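Local coordinates for protein cryptochrome DASH (Arabidopsis thaliana, PDB 2J4D) that repairs cyclobutane pyrimidine dimers in single-stranded DNA as an FAD-dependent photolyase with a folate light antenna, and may also act as a photoreceptor, at residues A[7-12]-A[259-264]; A[112-117]-A[215-220]. One frame throughout, in Å; residues are numbered along the deposited sequence.

Contact 1. Residues A[7-12]-A[259-264]; sequences VPALTE and VFEYFW
A single carboxylate carries the polar part of this contact. Glu261 leaves helix 252-265 with CG anti to its backbone N (chi1 -179°) and runs on extended through CD, so that its end reaches the backbone of the loop 7-12. The amide of Ala9 donates to Glu261 OE2 over 2.7 Å, on the syn lone pair, with an N-H...O angle of 141°; a second, weak bond joins Ala9 N to Glu261 OE1 at 3.4 Å. OE1 also forms a salt bridge with Arg258, three residues earlier on the same helix, which would probably keep the buried acid ionised.

The loop links the short parallel strand 4-7, paired with strand 245-248, to helix 12-26, for which Thr11 is the N-cap. A cis peptide bond before Pro8 turns the chain here, and the proline lays its CB 3.6 Å from Glu261 OE1.

Leu10, its CG beside the backbone N (chi1 -52°), slides past Glu261 in the opposite direction, with CG against the carboxylate oxygen OE2 of Glu261 at 3.8 Å. Its apolar partner is Phe260: Leu10 CD1 stands at the edge of that ring, 4.3 Å from Phe260 CD2, while Ile15 and Val18 of helix 12-26 touch Leu10 and Phe260 respectively.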
loop_
_atom_site.group_PDB
_atom_site.type_symbol
_atom_site.label_atom_id
_atom_site.label_comp_id
_atom_site.label_asym_id
_atom_site.label_seq_id
_atom_site.Cartn_x
_atom_site.Cartn_y
_atom_site.Cartn_z
ATOM N N VAL A 7 -1.232 14.912 -5.017
ATOM C CA VAL A 7 -1.803 13.763 -5.716
ATOM C C VAL A 7 -2.925 13.289 -4.812
ATOM O O VAL A 7 -2.675 12.882 -3.678
ATOM C CB VAL A 7 -0.799 12.605 -5.895
ATOM C CG1 VAL A 7 -1.444 11.484 -6.750
ATOM C CG2 VAL A 7 0.471 13.106 -6.558
ATOM N N PRO A 8 -4.182 13.399 -5.269
ATOM C CA PRO A 8 -4.613 13.941 -6.568
ATOM C C PRO A 8 -4.424 15.459 -6.565
ATOM O O PRO A 8 -4.256 16.059 -5.502
ATOM C CB PRO A 8 -6.084 13.550 -6.630
ATOM C CG PRO A 8 -6.506 13.634 -5.182
ATOM C CD PRO A 8 -5.341 12.984 -4.457
ATOM N N ALA A 9 -4.458 16.080 -7.738
ATOM C CA ALA A 9 -4.266 17.530 -7.822
ATOM C C ALA A 9 -5.563 18.310 -7.613
ATOM O O ALA A 9 -5.568 19.540 -7.606
ATOM C CB ALA A 9 -3.638 17.897 -9.171
ATOM N N LEU A 10 -6.660 17.588 -7.420
ATOM C CA LEU A 10 -7.969 18.198 -7.222
ATOM C C LEU A 10 -8.047 19.139 -6.018
ATOM O O LEU A 10 -7.327 18.974 -5.032
ATOM C CB LEU A 10 -9.024 17.104 -7.047
ATOM C CG LEU A 10 -9.086 16.009 -8.115
ATOM C CD1 LEU A 10 -10.109 14.964 -7.698
ATOM C CD2 LEU A 10 -9.457 16.611 -9.464
ATOM N N THR A 11 -8.944 20.117 -6.101
ATOM C CA THR A 11 -9.142 21.060 -5.007
ATOM C C THR A 11 -9.964 20.348 -3.942
ATOM O O THR A 11 -10.560 19.307 -4.214
ATOM C CB THR A 11 -9.931 22.293 -5.460
ATOM O OG1 THR A 11 -11.258 21.897 -5.822
ATOM C CG2 THR A 11 -9.259 22.948 -6.658
ATOM N N GLU A 12 -9.997 20.908 -2.736
ATOM C CA GLU A 12 -10.762 20.311 -1.647
ATOM C C GLU A 12 -12.240 20.195 -2.007
ATOM O O GLU A 12 -12.907 19.245 -1.597
ATOM C CB GLU A 12 -10.601 21.130 -0.361
ATOM C CG GLU A 12 -9.270 20.918 0.358
ATOM C CD GLU A 12 -9.035 19.462 0.749
ATOM O OE1 GLU A 12 -9.996 18.808 1.214
ATOM O OE2 GLU A 12 -7.891 18.975 0.602
ATOM N N VAL A 259 -8.594 8.179 -8.584
ATOM C CA VAL A 259 -9.103 7.245 -9.585
ATOM C C VAL A 259 -9.863 8.091 -10.620
ATOM O O VAL A 259 -9.700 7.921 -11.829
ATOM C CB VAL A 259 -10.057 6.189 -8.962
ATOM C CG1 VAL A 259 -10.736 5.394 -10.056
ATOM C CG2 VAL A 259 -9.256 5.222 -8.089
ATOM N N PHE A 260 -10.680 9.017 -10.136
ATOM C CA PHE A 260 -11.424 9.898 -11.030
ATOM C C PHE A 260 -10.459 10.737 -11.875
ATOM O O PHE A 260 -10.600 10.849 -13.093
ATOM C CB PHE A 260 -12.316 10.827 -10.204
ATOM C CG PHE A 260 -12.900 11.960 -10.986
ATOM C CD1 PHE A 260 -13.959 11.751 -11.863
ATOM C CD2 PHE A 260 -12.372 13.243 -10.860
ATOM C CE1 PHE A 260 -14.484 12.802 -12.606
ATOM C CE2 PHE A 260 -12.893 14.307 -11.601
ATOM C CZ PHE A 260 -13.950 14.084 -12.474
ATOM N N GLU A 261 -9.466 11.316 -11.217
ATOM C CA GLU A 261 -8.497 12.170 -11.893
ATOM C C GLU A 261 -7.705 11.488 -13.011
ATOM O O GLU A 261 -7.601 12.008 -14.127
ATOM C CB GLU A 261 -7.529 12.750 -10.863
ATOM C CG GLU A 261 -6.483 13.674 -11.444
ATOM C CD GLU A 261 -5.575 14.242 -10.375
ATOM O OE1 GLU A 261 -4.659 13.524 -9.916
ATOM O OE2 GLU A 261 -5.797 15.404 -9.979
ATOM N N TYR A 262 -7.155 10.319 -12.707
ATOM C CA TYR A 262 -6.347 9.580 -13.665
ATOM C C TYR A 262 -7.172 8.969 -14.793
ATOM O O TYR A 262 -6.819 9.085 -15.968
ATOM C CB TYR A 262 -5.567 8.475 -12.946
ATOM C CG TYR A 262 -4.534 7.810 -13.825
ATOM C CD1 TYR A 262 -3.388 8.497 -14.222
ATOM C CD2 TYR A 262 -4.728 6.515 -14.306
ATOM C CE1 TYR A 262 -2.458 7.911 -15.086
ATOM C CE2 TYR A 262 -3.805 5.920 -15.170
ATOM C CZ TYR A 262 -2.675 6.629 -15.556
ATOM O OH TYR A 262 -1.780 6.062 -16.431
ATOM N N PHE A 263 -8.274 8.322 -14.435
ATOM C CA PHE A 263 -9.139 7.685 -15.416
ATOM C C PHE A 263 -9.967 8.647 -16.255
ATOM O O PHE A 263 -9.895 8.647 -17.485
ATOM C CB PHE A 263 -10.139 6.738 -14.730
ATOM C CG PHE A 263 -9.560 5.421 -14.300
ATOM C CD1 PHE A 263 -8.184 5.212 -14.283
ATOM C CD2 PHE A 263 -10.398 4.396 -13.881
ATOM C CE1 PHE A 263 -7.649 3.996 -13.851
ATOM C CE2 PHE A 263 -9.876 3.172 -13.445
ATOM C CZ PHE A 263 -8.500 2.974 -13.430
ATOM N N TRP A 264 -10.755 9.464 -15.567
ATOM C CA TRP A 264 -11.695 10.342 -16.232
ATOM C C TRP A 264 -11.304 11.768 -16.575
ATOM O O TRP A 264 -11.319 12.144 -17.746
ATOM C CB TRP A 264 -12.996 10.329 -15.430
ATOM C CG TRP A 264 -13.504 8.921 -15.177
ATOM C CD1 TRP A 264 -13.319 8.161 -14.046
ATOM C CD2 TRP A 264 -14.227 8.094 -16.099
ATOM N NE1 TRP A 264 -13.882 6.915 -14.215
ATOM C CE2 TRP A 264 -14.446 6.847 -15.465
ATOM C CE3 TRP A 264 -14.711 8.288 -17.405
ATOM C CZ2 TRP A 264 -15.131 5.794 -16.092
ATOM C CZ3 TRP A 264 -15.396 7.237 -18.031
ATOM C CH2 TRP A 264 -15.598 6.009 -17.371
#

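Contact 2. Residues A[112-117]-A[215-220]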
loop_
_atom_site.group_PDB
_atom_site.type_symbol
_atom_site.label_atom_id
_atom_site.label_comp_id
_atom_site.label_asym_id
_atom_site.label_seq_id
_atom_site.Cartn_x
_atom_site.Cartn_y
_atom_site.Cartn_z
ATOM N N ARG A 112 -22.482 8.734 7.257
ATOM C CA ARG A 112 -23.416 7.618 7.207
ATOM C C ARG A 112 -24.044 7.328 8.575
ATOM O O ARG A 112 -24.629 6.264 8.786
ATOM C CB ARG A 112 -22.717 6.362 6.681
ATOM C CG ARG A 112 -21.910 6.611 5.416
ATOM C CD ARG A 112 -22.293 5.693 4.276
ATOM N NE ARG A 112 -21.443 5.941 3.112
ATOM C CZ ARG A 112 -21.531 5.296 1.949
ATOM N NH1 ARG A 112 -22.442 4.344 1.773
ATOM N NH2 ARG A 112 -20.699 5.605 0.959
ATOM N N GLY A 113 -23.914 8.270 9.507
ATOM C CA GLY A 113 -24.504 8.082 10.826
ATOM C C GLY A 113 -23.671 7.357 11.870
ATOM O O GLY A 113 -24.181 6.981 12.926
ATOM N N LEU A 114 -22.390 7.148 11.595
ATOM C CA LEU A 114 -21.527 6.466 12.561
ATOM C C LEU A 114 -20.430 7.421 12.990
ATOM O O LEU A 114 -20.555 8.633 12.852
ATOM C CB LEU A 114 -20.891 5.218 11.926
ATOM C CG LEU A 114 -21.818 4.075 11.503
ATOM C CD1 LEU A 114 -21.043 3.060 10.672
ATOM C CD2 LEU A 114 -22.415 3.409 12.741
ATOM N N ASN A 115 -19.353 6.865 13.523
ATOM C CA ASN A 115 -18.202 7.655 13.925
ATOM C C ASN A 115 -17.079 6.647 14.090
ATOM O O ASN A 115 -17.303 5.446 13.971
ATOM C CB ASN A 115 -18.439 8.368 15.255
ATOM C CG ASN A 115 -17.473 9.528 15.475
ATOM O OD1 ASN A 115 -16.383 9.571 14.900
ATOM N ND2 ASN A 115 -17.868 10.472 16.320
ATOM N N LEU A 116 -15.877 7.131 14.364
ATOM C CA LEU A 116 -14.738 6.243 14.551
ATOM C C LEU A 116 -14.128 6.471 15.921
ATOM O O LEU A 116 -13.695 7.573 16.241
ATOM C CB LEU A 116 -13.679 6.504 13.473
ATOM C CG LEU A 116 -12.389 5.675 13.528
ATOM C CD1 LEU A 116 -12.686 4.206 13.222
ATOM C CD2 LEU A 116 -11.407 6.237 12.507
ATOM N N LEU A 117 -14.118 5.428 16.736
ATOM C CA LEU A 117 -13.524 5.516 18.054
ATOM C C LEU A 117 -12.025 5.313 17.851
ATOM O O LEU A 117 -11.599 4.294 17.298
ATOM C CB LEU A 117 -14.081 4.422 18.968
ATOM C CG LEU A 117 -13.433 4.358 20.357
ATOM C CD1 LEU A 117 -13.804 5.601 21.144
ATOM C CD2 LEU A 117 -13.900 3.113 21.091
ATOM N N LEU A 215 -26.486 4.000 2.688
ATOM C CA LEU A 215 -26.172 5.377 3.048
ATOM C C LEU A 215 -26.358 5.631 4.538
ATOM O O LEU A 215 -25.791 6.567 5.089
ATOM C CB LEU A 215 -27.043 6.342 2.240
ATOM C CG LEU A 215 -26.709 6.398 0.746
ATOM C CD1 LEU A 215 -27.661 7.351 0.029
ATOM C CD2 LEU A 215 -25.265 6.850 0.572
ATOM N N SER A 216 -27.152 4.789 5.186
ATOM C CA SER A 216 -27.414 4.915 6.619
ATOM C C SER A 216 -26.883 3.666 7.308
ATOM O O SER A 216 -27.367 2.562 7.051
ATOM C CB SER A 216 -28.919 5.048 6.870
ATOM O OG SER A 216 -29.224 4.898 8.245
ATOM N N LEU A 217 -25.894 3.841 8.180
ATOM C CA LEU A 217 -25.277 2.715 8.877
ATOM C C LEU A 217 -25.400 2.764 10.396
ATOM O O LEU A 217 -25.048 1.798 11.080
ATOM C CB LEU A 217 -23.793 2.642 8.513
ATOM C CG LEU A 217 -23.432 2.366 7.053
ATOM C CD1 LEU A 217 -21.933 2.577 6.853
ATOM C CD2 LEU A 217 -23.828 0.947 6.687
ATOM N N GLY A 218 -25.868 3.895 10.921
ATOM C CA GLY A 218 -26.009 4.046 12.359
ATOM C C GLY A 218 -27.089 3.167 12.965
ATOM O O GLY A 218 -27.774 2.428 12.254
ATOM N N PRO A 219 -27.291 3.247 14.285
ATOM C CA PRO A 219 -26.568 4.111 15.218
ATOM C C PRO A 219 -25.374 3.398 15.846
ATOM O O PRO A 219 -25.157 2.207 15.622
ATOM C CB PRO A 219 -27.631 4.419 16.262
ATOM C CG PRO A 219 -28.279 3.070 16.413
ATOM C CD PRO A 219 -28.400 2.559 14.975
ATOM N N THR A 220 -24.615 4.145 16.638
ATOM C CA THR A 220 -23.470 3.601 17.355
ATOM C C THR A 220 -23.912 3.566 18.812
ATOM O O THR A 220 -24.973 4.088 19.156
ATOM C CB THR A 220 -22.265 4.538 17.296
ATOM O OG1 THR A 220 -22.582 5.743 18.008
ATOM C CG2 THR A 220 -21.910 4.880 15.853
#
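Backbone bonding centres on the carbonyl of Arg112. Leu217 N donates to Arg112 O over 2.8 Å, nearly straight at 167° and in the carbonyl plane, and Gly218 N adds a weak bond to the same oxygen at 3.4 Å. CA-H...O contacts flank this pair, from Arg112 CA to Leu215 O at 3.4 Å and from Gly218 CA to Gly113 O at 3.5 Å; a side chain at Gly218 would run into the oxygen of Gly113.

Arg112 O lies just past a helix end. Helix 92-111 closes in a Schellman motif with Gly113, at positive phi, as C-prime residue, and the chain then enters strand 117-120 of the parallel sheet in the photolyase alpha/beta domain.

Apolar contacts gather around Leu114. With CG beside the backbone N (chi1 -65°), it crosses Leu217 and Thr220 obliquely and parts its methyls between them: CD1 meets Leu217 CB at 3.5 Å, and CD2 presses on Thr220 CG2 at 3.5 Å, tighter than usual carbon packing. An alanine here would remove CG and both methyls, and would probably loosen the packing on Leu217 and Thr220.

Arg112 lies alongside Leu217, its CB 3.9 Å from Leu217 CD1, then bends at chi2 (-125°). Leu215 CD2 sits over one guanidinium face, offset toward the rim; NH1 is hydrogen-bonded to Pro214 O, and Phe23 supplies a cation-pi partner.

How the contacts relate
The two contacts illustrate how a long chain can be tied at nested points. Contact 2 falls wholly within the loop closed by contact 1: the order is 7-12, 112-117, 215-220, 259-264. Their centres are 27 Å apart and their nearest atoms about 15 Å, so they do not touch. Contact 1 joins the N-terminal loop to helix 252-265, with the Glu261 side chain about 11 Å from the bound FAD. Contact 2 belongs to the alpha/beta domain, beside edge strand 117-120 and away from the annotated sites. One tie thus joins the N-terminal segment to a helix that runs near the flavin, whereas the other binds a later loop to the end of helix 92-111.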